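Long-range contacts in TlmII (Streptoalloteichus hindustanus, PDB 4HVM), which takes part in the biosynthesis of tallysomycin, probably as a condensation-domain protein of the nonribosomal peptide synthetase type: residues 14-19 with 74-79; 358-363 with 413-418; 430-435 with 444-449. One frame throughout, in Å; residues are numbered along the deposited sequence.

How the contacts relate
Contacts 2 and 3 belong to one six-stranded mixed sheet, whereas contact 1 lies in a separate three-stranded sheet, with its centre about 28 Å from that of contact 2 and about 38 Å from that of contact 3. Contact 2 joins two neighbouring strands by backbone bonds and charged side chains, and contact 3 packs a C-terminal helix on the next strand through three leucines and an isoleucine, with a glutamine at the margin. These two meet directly: Asp418 O lies 2.7 Å from Asp433 N, a probable hydrogen bond between adjacent strands. Contact 3 is the most buried; contacts 1 and 2 are partly buried. Contact 1 mixes strand pairing with an arginine laid across a tryptophan.

Contact 1 of 3, residues 14-19 with 74-79; sequences RRASFL and DGLWMR
Arg15 starts out facing away from residues 74-79 and then doubles back over them. From CB the chain sets off with CG anti to the backbone N (chi1 -163°), and the bend at chi2 (67°) swings Arg15 CD over a face of the Trp77 indole, 3.6 Å from the centroid of its six-membered ring: a CH-pi contact. Arg15 NE climbs obliquely past Trp77 CZ2, 4.1 Å away. CZ, farther from the ring, offers at most a weak cation-pi attraction, and NH2 comes nearest Gly75 CA. At the tip, Arg15 NH1 donates to Leu76 O at 2.8 Å, in the carbonyl plane and on a lone pair. That same oxygen also takes Ala16 N, from above its plane, so two donors grip it. A long side chain suits this place, since its methylenes can lie on the ring while its charge reaches the backbone. The indole is tied to its own segment: Trp77 NE1 donates to Asp74 O, which lies close to the ring plane. Beyond Arg15, Met78 N bonds Arg14 O at 2.7 Å, almost straight. Strand 13-15 is thus an antiparallel edge strand added to the beta hairpin of strands 68-72 and 76-80.

Contact 2 of 3, residues 358-363 with 413-418; sequences DVAVHL and DGTTTD
One carbonyl oxygen, Asp358 O, receives two successive backbone amides: Thr416 N at 3.0 Å, on a lone pair, and Thr417 N nearly along the C=O axis. The chain can offer both because Thr416 has a helix-like backbone turn (psi -28°) just before strand 417-424 begins. From there pairing is parallel, and Ala360 N donates to Thr417 O at 2.9 Å. The small methyl of Ala360 fits between neighbours, its CB 3.9 Å from Thr415 CG2 and close to the Asp418 carboxylate. Upstream, Asp413 OD1 accepts Thr415 N in an Asx turn and also takes Thr415 OG1, which fixes the threonine so that its CG2 faces Asp358 O. Gly414, with a positive phi, lies within this turn. Asp358 itself holds CG in the crowded position between the backbone N and the carbonyl carbon, bringing OD2 to 3.0 Å from Thr416 OG1; its OD1 forms a salt bridge with Arg205.

At the other end, the His362 ring turns its edge to Asp418. His362 NE2 donates to Asp418 OD2 at 3.2 Å, close to the ring plane, while its approach to OD1 is bent and weak; ring and carboxylate are 37° apart. Asp418 gets there with CG anti to its backbone N (chi1 -163°). Histidine suits the place because it has a nitrogen for each side: ND1 is hydrogen-bonded to Glu280 on strand 274-282. Flanked by two carboxylates, the imidazole would be expected to have a raised pKa, and it may well be protonated.

Contact 3 of 3, residues 430-435 with 444-449; sequences IVLDQR and SALLDG
A helix laid on a beta-sheet, the packing of a layered alpha/beta fold, brings strand 430-434 against helix 445-449. Their axes come within 10.3 Å and run roughly opposite, at 145°, in keeping with a chain that turns back on itself after the strand. Leu432 and Leu447 carry the meeting: their side chains slide past each other in opposite directions, and Leu432 CD2 comes 4.1 Å from Leu447 CG. Leu432 reaches out with CG anti to its backbone N (chi1 172°), while Leu447 has CG anti to its carbonyl carbon. The same Leu432 CD2 also touches Leu446 CB, at 4.2 Å, so one methyl bridges two successive residues of the helix. On one flank Ile430 turns CG2 to Leu447 CD2; branched and aliphatic residues on alternate positions of the strand present the apolar face that the helix needs. Leu447 also rests on Leu220 of strand 216-223, and Leu446 on Trp252 of helix 241-255. At the far end Gln434 crosses Leu446 obliquely. A longer polar side chain suits this margin of the core, for Gln434 OE1 is hydrogen-bonded to Thr417 OG1 and yet lies 3.8 Å from Leu446 CD1.

Contact 1 of 3, residues 14-19 with 74-79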
ATOM      1  N   ARG A  14      -4.645   6.010 -24.288  1.00 36.94           N
ATOM      2  CA  ARG A  14      -3.864   6.991 -23.547  1.00 38.64           C
ATOM      3  C   ARG A  14      -2.557   6.373 -23.051  1.00 38.87           C
ATOM      4  O   ARG A  14      -2.506   5.191 -22.714  1.00 43.88           O
ATOM      5  CB  ARG A  14      -4.678   7.545 -22.375  1.00 41.71           C
ATOM      6  CG  ARG A  14      -4.060   8.759 -21.702  1.00 52.63           C
ATOM      7  CD  ARG A  14      -4.985   9.343 -20.645  1.00 60.19           C
ATOM      8  NE  ARG A  14      -4.488  10.617 -20.135  1.00 65.36           N
ATOM      9  CZ  ARG A  14      -4.749  11.798 -20.688  1.00 71.50           C
ATOM     10  NH1 ARG A  14      -4.256  12.908 -20.156  1.00 73.98           N
ATOM     11  NH2 ARG A  14      -5.505  11.869 -21.776  1.00 72.99           N
ATOM     12  N   ARG A  15      -1.501   7.176 -23.017  1.00 40.82           N
ATOM     13  CA  ARG A  15      -0.210   6.711 -22.534  1.00 43.33           C
ATOM     14  C   ARG A  15      -0.280   6.453 -21.033  1.00 34.38           C
ATOM     15  O   ARG A  15      -0.998   7.139 -20.309  1.00 33.29           O
ATOM     16  CB  ARG A  15       0.874   7.745 -22.841  1.00 56.09           C
ATOM     17  CG  ARG A  15       2.297   7.217 -22.757  1.00 68.46           C
ATOM     18  CD  ARG A  15       2.574   6.206 -23.860  1.00 83.71           C
ATOM     19  NE  ARG A  15       4.005   5.993 -24.064  1.00 94.44           N
ATOM     20  CZ  ARG A  15       4.727   5.078 -23.426  1.00102.33           C
ATOM     21  NH1 ARG A  15       4.156   4.279 -22.533  1.00103.05           N
ATOM     22  NH2 ARG A  15       6.023   4.961 -23.681  1.00105.39           N
ATOM     23  N   ALA A  16       0.466   5.455 -20.570  1.00 32.41           N
ATOM     24  CA  ALA A  16       0.481   5.108 -19.154  1.00 21.18           C
ATOM     25  C   ALA A  16       1.354   6.077 -18.370  1.00 28.03           C
ATOM     26  O   ALA A  16       2.336   6.602 -18.894  1.00 30.62           O
ATOM     27  CB  ALA A  16       0.967   3.685 -18.961  1.00 21.27           C
ATOM     28  N   SER A  17       1.000   6.298 -17.107  1.00 26.23           N
ATOM     29  CA  SER A  17       1.749   7.210 -16.246  1.00 28.48           C
ATOM     30  C   SER A  17       3.079   6.606 -15.796  1.00 28.88           C
ATOM     31  O   SER A  17       3.353   5.433 -16.045  1.00 33.05           O
ATOM     32  CB  SER A  17       0.912   7.619 -15.029  1.00 31.82           C
ATOM     33  OG  SER A  17       0.676   6.518 -14.169  1.00 36.24           O
ATOM     34  N   PHE A  18       3.896   7.409 -15.123  1.00 26.60           N
ATOM     35  CA  PHE A  18       5.237   6.982 -14.726  1.00 26.35           C
ATOM     36  C   PHE A  18       5.242   5.928 -13.613  1.00 29.72           C
ATOM     37  O   PHE A  18       6.159   5.108 -13.529  1.00 32.11           O
ATOM     38  CB  PHE A  18       6.084   8.194 -14.332  1.00 22.19           C
ATOM     39  CG  PHE A  18       5.763   8.751 -12.975  1.00 16.96           C
ATOM     40  CD1 PHE A  18       4.609   9.488 -12.755  1.00 18.87           C
ATOM     41  CD2 PHE A  18       6.633   8.548 -11.919  1.00 15.78           C
ATOM     42  CE1 PHE A  18       4.330  10.004 -11.494  1.00 16.57           C
ATOM     43  CE2 PHE A  18       6.362   9.058 -10.665  1.00 13.98           C
ATOM     44  CZ  PHE A  18       5.210   9.786 -10.450  1.00 10.39           C
ATOM     45  N   LEU A  19       4.221   5.953 -12.763  1.00 20.72           N
ATOM     46  CA  LEU A  19       4.087   4.954 -11.707  1.00 16.27           C
ATOM     47  C   LEU A  19       3.544   3.648 -12.270  1.00 22.34           C
ATOM     48  O   LEU A  19       3.855   2.567 -11.769  1.00 23.95           O
ATOM     49  CB  LEU A  19       3.177   5.464 -10.587  1.00 13.98           C
ATOM     50  CG  LEU A  19       3.766   6.575  -9.710  1.00 18.45           C
ATOM     51  CD1 LEU A  19       2.751   7.058  -8.688  1.00 15.16           C
ATOM     52  CD2 LEU A  19       5.054   6.118  -9.028  1.00  8.48           C
ATOM     53  N   ASP A  74       4.743  -1.356 -28.193  1.00 71.59           N
ATOM     54  CA  ASP A  74       5.341  -0.050 -28.466  1.00 74.89           C
ATOM     55  C   ASP A  74       5.165   0.857 -27.247  1.00 68.55           C
ATOM     56  O   ASP A  74       4.757   2.012 -27.366  1.00 72.58           O
ATOM     57  CB  ASP A  74       4.732   0.583 -29.724  1.00 83.60           C
ATOM     58  CG  ASP A  74       5.533   1.765 -30.228  1.00 92.88           C
ATOM     59  OD1 ASP A  74       6.780   1.685 -30.220  1.00 98.42           O
ATOM     60  OD2 ASP A  74       4.911   2.772 -30.629  1.00 94.33           O
ATOM     61  N   GLY A  75       5.473   0.319 -26.071  1.00 58.26           N
ATOM     62  CA  GLY A  75       5.283   1.039 -24.824  1.00 49.71           C
ATOM     63  C   GLY A  75       4.033   0.575 -24.101  1.00 47.93           C
ATOM     64  O   GLY A  75       3.322  -0.302 -24.590  1.00 54.00           O
ATOM     65  N   LEU A  76       3.758   1.161 -22.941  1.00 42.80           N
ATOM     66  CA  LEU A  76       2.580   0.797 -22.160  1.00 35.90           C
ATOM     67  C   LEU A  76       1.441   1.782 -22.402  1.00 36.17           C
ATOM     68  O   LEU A  76       1.641   2.995 -22.352  1.00 43.17           O
ATOM     69  CB  LEU A  76       2.924   0.753 -20.672  1.00 30.03           C
ATOM     70  CG  LEU A  76       1.887   0.125 -19.736  1.00 27.55           C
ATOM     71  CD1 LEU A  76       1.612  -1.336 -20.087  1.00 25.66           C
ATOM     72  CD2 LEU A  76       2.345   0.251 -18.297  1.00 25.22           C
ATOM     73  N   TRP A  77       0.248   1.256 -22.659  1.00 29.39           N
ATOM     74  CA  TRP A  77      -0.899   2.095 -22.994  1.00 30.96           C
ATOM     75  C   TRP A  77      -2.150   1.695 -22.218  1.00 28.91           C
ATOM     76  O   TRP A  77      -2.291   0.548 -21.794  1.00 35.28           O
ATOM     77  CB  TRP A  77      -1.183   2.032 -24.496  1.00 39.99           C
ATOM     78  CG  TRP A  77      -0.017   2.423 -25.348  1.00 41.65           C
ATOM     79  CD1 TRP A  77       1.018   1.623 -25.733  1.00 45.14           C
ATOM     80  CD2 TRP A  77       0.232   3.710 -25.929  1.00 41.02           C
ATOM     81  NE1 TRP A  77       1.898   2.332 -26.516  1.00 50.78           N
ATOM     82  CE2 TRP A  77       1.438   3.615 -26.653  1.00 43.99           C
ATOM     83  CE3 TRP A  77      -0.448   4.932 -25.908  1.00 39.53           C
ATOM     84  CZ2 TRP A  77       1.980   4.695 -27.346  1.00 42.10           C
ATOM     85  CZ3 TRP A  77       0.093   6.004 -26.599  1.00 37.38           C
ATOM     86  CH2 TRP A  77       1.295   5.878 -27.308  1.00 41.21           C
HETATM   87  N   MSE A  78      -3.056   2.649 -22.034  1.00 27.23           N
HETATM   88  CA  MSE A  78      -4.322   2.379 -21.360  1.00 22.22           C
HETATM   89  C   MSE A  78      -5.472   2.300 -22.360  1.00 23.28           C
HETATM   90  O   MSE A  78      -5.534   3.073 -23.314  1.00 55.90           O
HETATM   91  CB  MSE A  78      -4.607   3.433 -20.285  1.00 25.29           C
HETATM   92  CG  MSE A  78      -3.901   3.172 -18.965  1.00 19.85           C
HETATM   93 SE   MSE A  78      -4.039   4.650 -17.703  0.72 42.27          SE
HETATM   94  CE  MSE A  78      -5.958   4.948 -17.731  1.00 31.86           C
ATOM     95  N   ARG A  79      -6.377   1.356 -22.131  1.00 30.82           N
ATOM     96  CA  ARG A  79      -7.501   1.123 -23.028  1.00 33.43           C
ATOM     97  C   ARG A  79      -8.789   1.044 -22.217  1.00 33.55           C
ATOM     98  O   ARG A  79      -8.900   0.226 -21.304  1.00 36.85           O
ATOM     99  CB  ARG A  79      -7.281  -0.184 -23.790  1.00 37.54           C
ATOM    100  CG  ARG A  79      -8.347  -0.533 -24.818  1.00 41.61           C
ATOM    101  CD  ARG A  79      -8.108  -1.932 -25.385  1.00 54.73           C
ATOM    102  NE  ARG A  79      -8.896  -2.194 -26.588  1.00 73.04           N
ATOM    103  CZ  ARG A  79      -8.496  -1.899 -27.823  1.00 85.06           C
ATOM    104  NH1 ARG A  79      -7.315  -1.327 -28.023  1.00 84.79           N
ATOM    105  NH2 ARG A  79      -9.277  -2.174 -28.861  1.00 89.92           N
TER

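Contact 2 of 3, residues 358-363 with 413-418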
ATOM      1  N   ASP A 358      16.198  -3.671   2.894  1.00 28.80           N
ATOM      2  CA  ASP A 358      15.328  -4.833   3.076  1.00 27.58           C
ATOM      3  C   ASP A 358      14.344  -4.735   4.244  1.00 27.87           C
ATOM      4  O   ASP A 358      13.857  -5.752   4.739  1.00 25.59           O
ATOM      5  CB  ASP A 358      16.169  -6.106   3.211  1.00 27.25           C
ATOM      6  CG  ASP A 358      17.108  -6.055   4.397  1.00 33.95           C
ATOM      7  OD1 ASP A 358      17.319  -4.944   4.926  1.00 39.87           O
ATOM      8  OD2 ASP A 358      17.636  -7.114   4.799  1.00 37.51           O
ATOM      9  N   VAL A 359      14.050  -3.517   4.679  1.00 17.53           N
ATOM     10  CA  VAL A 359      13.017  -3.308   5.685  1.00 17.22           C
ATOM     11  C   VAL A 359      11.919  -2.418   5.121  1.00 21.09           C
ATOM     12  O   VAL A 359      12.167  -1.268   4.755  1.00 24.66           O
ATOM     13  CB  VAL A 359      13.582  -2.667   6.962  1.00 24.36           C
ATOM     14  CG1 VAL A 359      12.471  -2.444   7.973  1.00 17.37           C
ATOM     15  CG2 VAL A 359      14.683  -3.538   7.550  1.00 18.15           C
ATOM     16  N   ALA A 360      10.706  -2.953   5.043  1.00 23.02           N
ATOM     17  CA  ALA A 360       9.586  -2.210   4.481  1.00 16.11           C
ATOM     18  C   ALA A 360       8.536  -1.893   5.535  1.00 16.02           C
ATOM     19  O   ALA A 360       8.058  -2.783   6.234  1.00 36.40           O
ATOM     20  CB  ALA A 360       8.961  -2.981   3.328  1.00 15.93           C
ATOM     21  N   VAL A 361       8.188  -0.615   5.645  1.00 16.03           N
ATOM     22  CA  VAL A 361       7.124  -0.175   6.537  1.00 21.23           C
ATOM     23  C   VAL A 361       6.027   0.473   5.708  1.00 25.96           C
ATOM     24  O   VAL A 361       6.296   1.380   4.926  1.00 35.84           O
ATOM     25  CB  VAL A 361       7.638   0.838   7.563  1.00 16.41           C
ATOM     26  CG1 VAL A 361       6.511   1.274   8.482  1.00 22.18           C
ATOM     27  CG2 VAL A 361       8.783   0.237   8.361  1.00 21.76           C
ATOM     28  N   HIS A 362       4.795   0.006   5.875  1.00 33.40           N
ATOM     29  CA  HIS A 362       3.697   0.468   5.033  1.00 45.78           C
ATOM     30  C   HIS A 362       2.799   1.504   5.712  1.00 61.92           C
ATOM     31  O   HIS A 362       3.048   1.907   6.850  1.00 64.04           O
ATOM     32  CB  HIS A 362       2.883  -0.724   4.523  1.00 41.47           C
ATOM     33  CG  HIS A 362       3.706  -1.743   3.796  1.00 44.18           C
ATOM     34  ND1 HIS A 362       4.247  -1.510   2.549  1.00 45.93           N
ATOM     35  CD2 HIS A 362       4.091  -2.994   4.145  1.00 45.27           C
ATOM     36  CE1 HIS A 362       4.925  -2.575   2.160  1.00 43.77           C
ATOM     37  NE2 HIS A 362       4.846  -3.489   3.109  1.00 44.11           N
ATOM     38  N   LEU A 363       1.763   1.923   4.991  1.00 72.82           N
ATOM     39  CA  LEU A 363       0.888   3.015   5.412  1.00 81.17           C
ATOM     40  C   LEU A 363       1.691   4.296   5.621  1.00 78.88           C
ATOM     41  O   LEU A 363       2.642   4.567   4.887  1.00 73.53           O
ATOM     42  CB  LEU A 363       0.110   2.658   6.684  1.00 86.60           C
ATOM     43  CG  LEU A 363      -1.066   3.590   6.986  1.00 89.39           C
ATOM     44  CD1 LEU A 363      -2.307   3.158   6.206  1.00 88.73           C
ATOM     45  CD2 LEU A 363      -1.348   3.669   8.480  1.00 89.06           C
ATOM     46  N   ASP A 413      11.908  -9.687  -3.794  1.00 33.44           N
ATOM     47  CA  ASP A 413      12.767  -8.509  -3.947  1.00 26.03           C
ATOM     48  C   ASP A 413      13.901  -8.422  -2.928  1.00 25.26           C
ATOM     49  O   ASP A 413      14.800  -7.594  -3.066  1.00 32.79           O
ATOM     50  CB  ASP A 413      11.950  -7.204  -3.965  1.00 31.51           C
ATOM     51  CG  ASP A 413      11.204  -6.943  -2.660  1.00 35.79           C
ATOM     52  OD1 ASP A 413      11.382  -7.708  -1.688  1.00 40.13           O
ATOM     53  OD2 ASP A 413      10.439  -5.955  -2.609  1.00 27.82           O
ATOM     54  N   GLY A 414      13.851  -9.267  -1.905  1.00 23.34           N
ATOM     55  CA  GLY A 414      14.910  -9.310  -0.915  1.00 29.18           C
ATOM     56  C   GLY A 414      14.523  -8.731   0.431  1.00 32.05           C
ATOM     57  O   GLY A 414      15.319  -8.757   1.372  1.00 31.81           O
ATOM     58  N   THR A 415      13.307  -8.203   0.530  1.00 27.99           N
ATOM     59  CA  THR A 415      12.822  -7.652   1.791  1.00 21.88           C
ATOM     60  C   THR A 415      12.686  -8.757   2.831  1.00 26.52           C
ATOM     61  O   THR A 415      12.013  -9.762   2.599  1.00 27.31           O
ATOM     62  CB  THR A 415      11.472  -6.934   1.619  1.00 22.36           C
ATOM     63  OG1 THR A 415      11.597  -5.919   0.614  1.00 28.05           O
ATOM     64  CG2 THR A 415      11.036  -6.291   2.931  1.00 23.33           C
ATOM     65  N   THR A 416      13.343  -8.572   3.972  1.00 25.13           N
ATOM     66  CA  THR A 416      13.343  -9.585   5.023  1.00 25.47           C
ATOM     67  C   THR A 416      12.405  -9.238   6.173  1.00 24.28           C
ATOM     68  O   THR A 416      11.903 -10.126   6.858  1.00 30.07           O
ATOM     69  CB  THR A 416      14.757  -9.834   5.579  1.00 27.96           C
ATOM     70  OG1 THR A 416      15.315  -8.603   6.056  1.00 26.13           O
ATOM     71  CG2 THR A 416      15.650 -10.418   4.497  1.00 26.30           C
ATOM     72  N   THR A 417      12.178  -7.948   6.387  1.00 27.75           N
ATOM     73  CA  THR A 417      11.247  -7.503   7.416  1.00 22.70           C
ATOM     74  C   THR A 417      10.172  -6.616   6.800  1.00 27.34           C
ATOM     75  O   THR A 417      10.448  -5.498   6.365  1.00 36.59           O
ATOM     76  CB  THR A 417      11.966  -6.741   8.546  1.00 25.05           C
ATOM     77  OG1 THR A 417      12.948  -7.591   9.153  1.00 36.93           O
ATOM     78  CG2 THR A 417      10.973  -6.285   9.605  1.00 19.74           C
ATOM     79  N   ASP A 418       8.946  -7.130   6.757  1.00 22.58           N
ATOM     80  CA  ASP A 418       7.822  -6.395   6.193  1.00 29.89           C
ATOM     81  C   ASP A 418       6.803  -6.073   7.283  1.00 26.55           C
ATOM     82  O   ASP A 418       6.303  -6.969   7.960  1.00 33.47           O
ATOM     83  CB  ASP A 418       7.164  -7.206   5.078  1.00 43.16           C
ATOM     84  CG  ASP A 418       6.279  -6.360   4.188  1.00 57.32           C
ATOM     85  OD1 ASP A 418       5.149  -6.031   4.609  1.00 67.13           O
ATOM     86  OD2 ASP A 418       6.717  -6.028   3.066  1.00 59.97           O
TER

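Contact 3 of 3, residues 430-435 with 444-449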
ATOM      1  N   ILE A 430      -0.772  -4.690  13.993  1.00 19.96           N
ATOM      2  CA  ILE A 430       0.498  -4.684  13.279  1.00 21.44           C
ATOM      3  C   ILE A 430       0.813  -6.071  12.719  1.00 24.46           C
ATOM      4  O   ILE A 430       1.031  -7.019  13.470  1.00 31.36           O
ATOM      5  CB  ILE A 430       1.646  -4.231  14.196  1.00 14.10           C
ATOM      6  CG1 ILE A 430       1.387  -2.814  14.707  1.00 14.27           C
ATOM      7  CG2 ILE A 430       2.966  -4.294  13.459  1.00 14.08           C
ATOM      8  CD1 ILE A 430       2.449  -2.302  15.661  1.00 14.36           C
ATOM      9  N   VAL A 431       0.826  -6.189  11.395  1.00 19.49           N
ATOM     10  CA  VAL A 431       1.113  -7.469  10.757  1.00 16.09           C
ATOM     11  C   VAL A 431       2.567  -7.533  10.295  1.00 18.79           C
ATOM     12  O   VAL A 431       3.001  -6.735   9.465  1.00 23.48           O
ATOM     13  CB  VAL A 431       0.183  -7.733   9.562  1.00 14.38           C
ATOM     14  CG1 VAL A 431       0.450  -9.110   8.990  1.00 14.57           C
ATOM     15  CG2 VAL A 431      -1.271  -7.605   9.980  1.00 14.55           C
ATOM     16  N   LEU A 432       3.314  -8.491  10.837  1.00 17.90           N
ATOM     17  CA  LEU A 432       4.746  -8.597  10.565  1.00 14.86           C
ATOM     18  C   LEU A 432       5.069  -9.812   9.711  1.00 23.65           C
ATOM     19  O   LEU A 432       4.679 -10.931  10.040  1.00 30.06           O
ATOM     20  CB  LEU A 432       5.536  -8.674  11.872  1.00 15.09           C
ATOM     21  CG  LEU A 432       7.029  -8.976  11.757  1.00 26.40           C
ATOM     22  CD1 LEU A 432       7.769  -7.810  11.125  1.00 32.27           C
ATOM     23  CD2 LEU A 432       7.615  -9.316  13.120  1.00 29.01           C
ATOM     24  N   ASP A 433       5.791  -9.586   8.618  1.00 24.27           N
ATOM     25  CA  ASP A 433       6.238 -10.666   7.744  1.00 31.15           C
ATOM     26  C   ASP A 433       7.761 -10.734   7.758  1.00 22.90           C
ATOM     27  O   ASP A 433       8.432  -9.827   7.271  1.00 27.58           O
ATOM     28  CB  ASP A 433       5.728 -10.446   6.319  1.00 44.04           C
ATOM     29  CG  ASP A 433       4.214 -10.505   6.225  1.00 56.63           C
ATOM     30  OD1 ASP A 433       3.611 -11.415   6.834  1.00 59.29           O
ATOM     31  OD2 ASP A 433       3.624  -9.633   5.554  1.00 61.53           O
ATOM     32  N   GLN A 434       8.311 -11.806   8.321  1.00 22.45           N
ATOM     33  CA  GLN A 434       9.759 -11.918   8.474  1.00 23.75           C
ATOM     34  C   GLN A 434      10.372 -13.098   7.736  1.00 30.15           C
ATOM     35  O   GLN A 434       9.693 -14.071   7.417  1.00 40.81           O
ATOM     36  CB  GLN A 434      10.141 -11.992   9.954  1.00 29.57           C
ATOM     37  CG  GLN A 434      10.115 -10.653  10.657  1.00 37.59           C
ATOM     38  CD  GLN A 434      11.258 -10.493  11.642  1.00 47.77           C
ATOM     39  OE1 GLN A 434      12.210  -9.754  11.392  1.00 43.05           O
ATOM     40  NE2 GLN A 434      11.165 -11.183  12.773  1.00 53.47           N
ATOM     41  N   ARG A 435      11.667 -12.986   7.462  1.00 33.83           N
ATOM     42  CA  ARG A 435      12.461 -14.090   6.942  1.00 41.36           C
ATOM     43  C   ARG A 435      13.778 -14.112   7.708  1.00 56.44           C
ATOM     44  O   ARG A 435      14.676 -13.315   7.430  1.00 61.06           O
ATOM     45  CB  ARG A 435      12.719 -13.917   5.445  1.00 37.18           C
ATOM     46  CG  ARG A 435      11.461 -13.742   4.612  1.00 35.37           C
ATOM     47  CD  ARG A 435      11.739 -13.908   3.129  1.00 42.71           C
ATOM     48  NE  ARG A 435      10.544 -13.645   2.332  1.00 52.00           N
ATOM     49  CZ  ARG A 435      10.239 -14.277   1.203  1.00 57.18           C
ATOM     50  NH1 ARG A 435      11.040 -15.223   0.730  1.00 57.65           N
ATOM     51  NH2 ARG A 435       9.127 -13.964   0.549  1.00 54.22           N
ATOM     52  N   SER A 444       8.438 -12.030  16.228  1.00 53.80           N
ATOM     53  CA  SER A 444       7.824 -12.340  17.512  1.00 60.36           C
ATOM     54  C   SER A 444       8.496 -11.558  18.632  1.00 62.01           C
ATOM     55  O   SER A 444       7.847 -10.799  19.351  1.00 68.19           O
ATOM     56  CB  SER A 444       7.902 -13.839  17.806  1.00 66.11           C
ATOM     57  OG  SER A 444       7.373 -14.122  19.095  1.00 68.36           O
ATOM     58  N   ALA A 445       9.803 -11.753  18.774  1.00 53.94           N
ATOM     59  CA  ALA A 445      10.598 -10.994  19.731  1.00 45.23           C
ATOM     60  C   ALA A 445      10.647  -9.530  19.315  1.00 38.95           C
ATOM     61  O   ALA A 445      10.905  -8.646  20.133  1.00 29.81           O
ATOM     62  CB  ALA A 445      12.001 -11.566  19.819  1.00 41.93           C
ATOM     63  N   LEU A 446      10.402  -9.288  18.031  1.00 31.63           N
ATOM     64  CA  LEU A 446      10.326  -7.939  17.495  1.00 29.43           C
ATOM     65  C   LEU A 446       9.044  -7.271  17.978  1.00 28.79           C
ATOM     66  O   LEU A 446       9.049  -6.104  18.367  1.00 36.35           O
ATOM     67  CB  LEU A 446      10.365  -7.981  15.965  1.00 17.93           C
ATOM     68  CG  LEU A 446      10.605  -6.688  15.181  1.00 22.05           C
ATOM     69  CD1 LEU A 446      11.217  -7.014  13.829  1.00 27.23           C
ATOM     70  CD2 LEU A 446       9.325  -5.892  14.993  1.00 16.48           C
ATOM     71  N   LEU A 447       7.946  -8.017  17.953  1.00 23.71           N
ATOM     72  CA  LEU A 447       6.650  -7.462  18.332  1.00 26.62           C
ATOM     73  C   LEU A 447       6.523  -7.193  19.830  1.00 31.24           C
ATOM     74  O   LEU A 447       5.806  -6.281  20.240  1.00 34.62           O
ATOM     75  CB  LEU A 447       5.509  -8.358  17.851  1.00 16.06           C
ATOM     76  CG  LEU A 447       5.320  -8.408  16.334  1.00 21.00           C
ATOM     77  CD1 LEU A 447       4.029  -9.121  15.981  1.00 15.35           C
ATOM     78  CD2 LEU A 447       5.344  -7.013  15.736  1.00 15.02           C
ATOM     79  N   ASP A 448       7.212  -7.988  20.642  1.00 32.10           N
ATOM     80  CA  ASP A 448       7.263  -7.738  22.076  1.00 36.42           C
ATOM     81  C   ASP A 448       8.118  -6.508  22.346  1.00 34.00           C
ATOM     82  O   ASP A 448       7.902  -5.791  23.323  1.00 40.08           O
ATOM     83  CB  ASP A 448       7.825  -8.945  22.828  1.00 50.66           C
ATOM     84  CG  ASP A 448       6.858 -10.114  22.869  1.00 63.43           C
ATOM     85  OD1 ASP A 448       5.800  -9.994  23.526  1.00 64.99           O
ATOM     86  OD2 ASP A 448       7.164 -11.161  22.258  1.00 72.17           O
ATOM     87  N   GLY A 449       9.092  -6.272  21.470  1.00 28.08           N
ATOM     88  CA  GLY A 449       9.953  -5.108  21.572  1.00 18.64           C
ATOM     89  C   GLY A 449       9.231  -3.825  21.205  1.00 34.96           C
ATOM     90  O   GLY A 449       9.333  -2.822  21.912  1.00 36.64           O
TER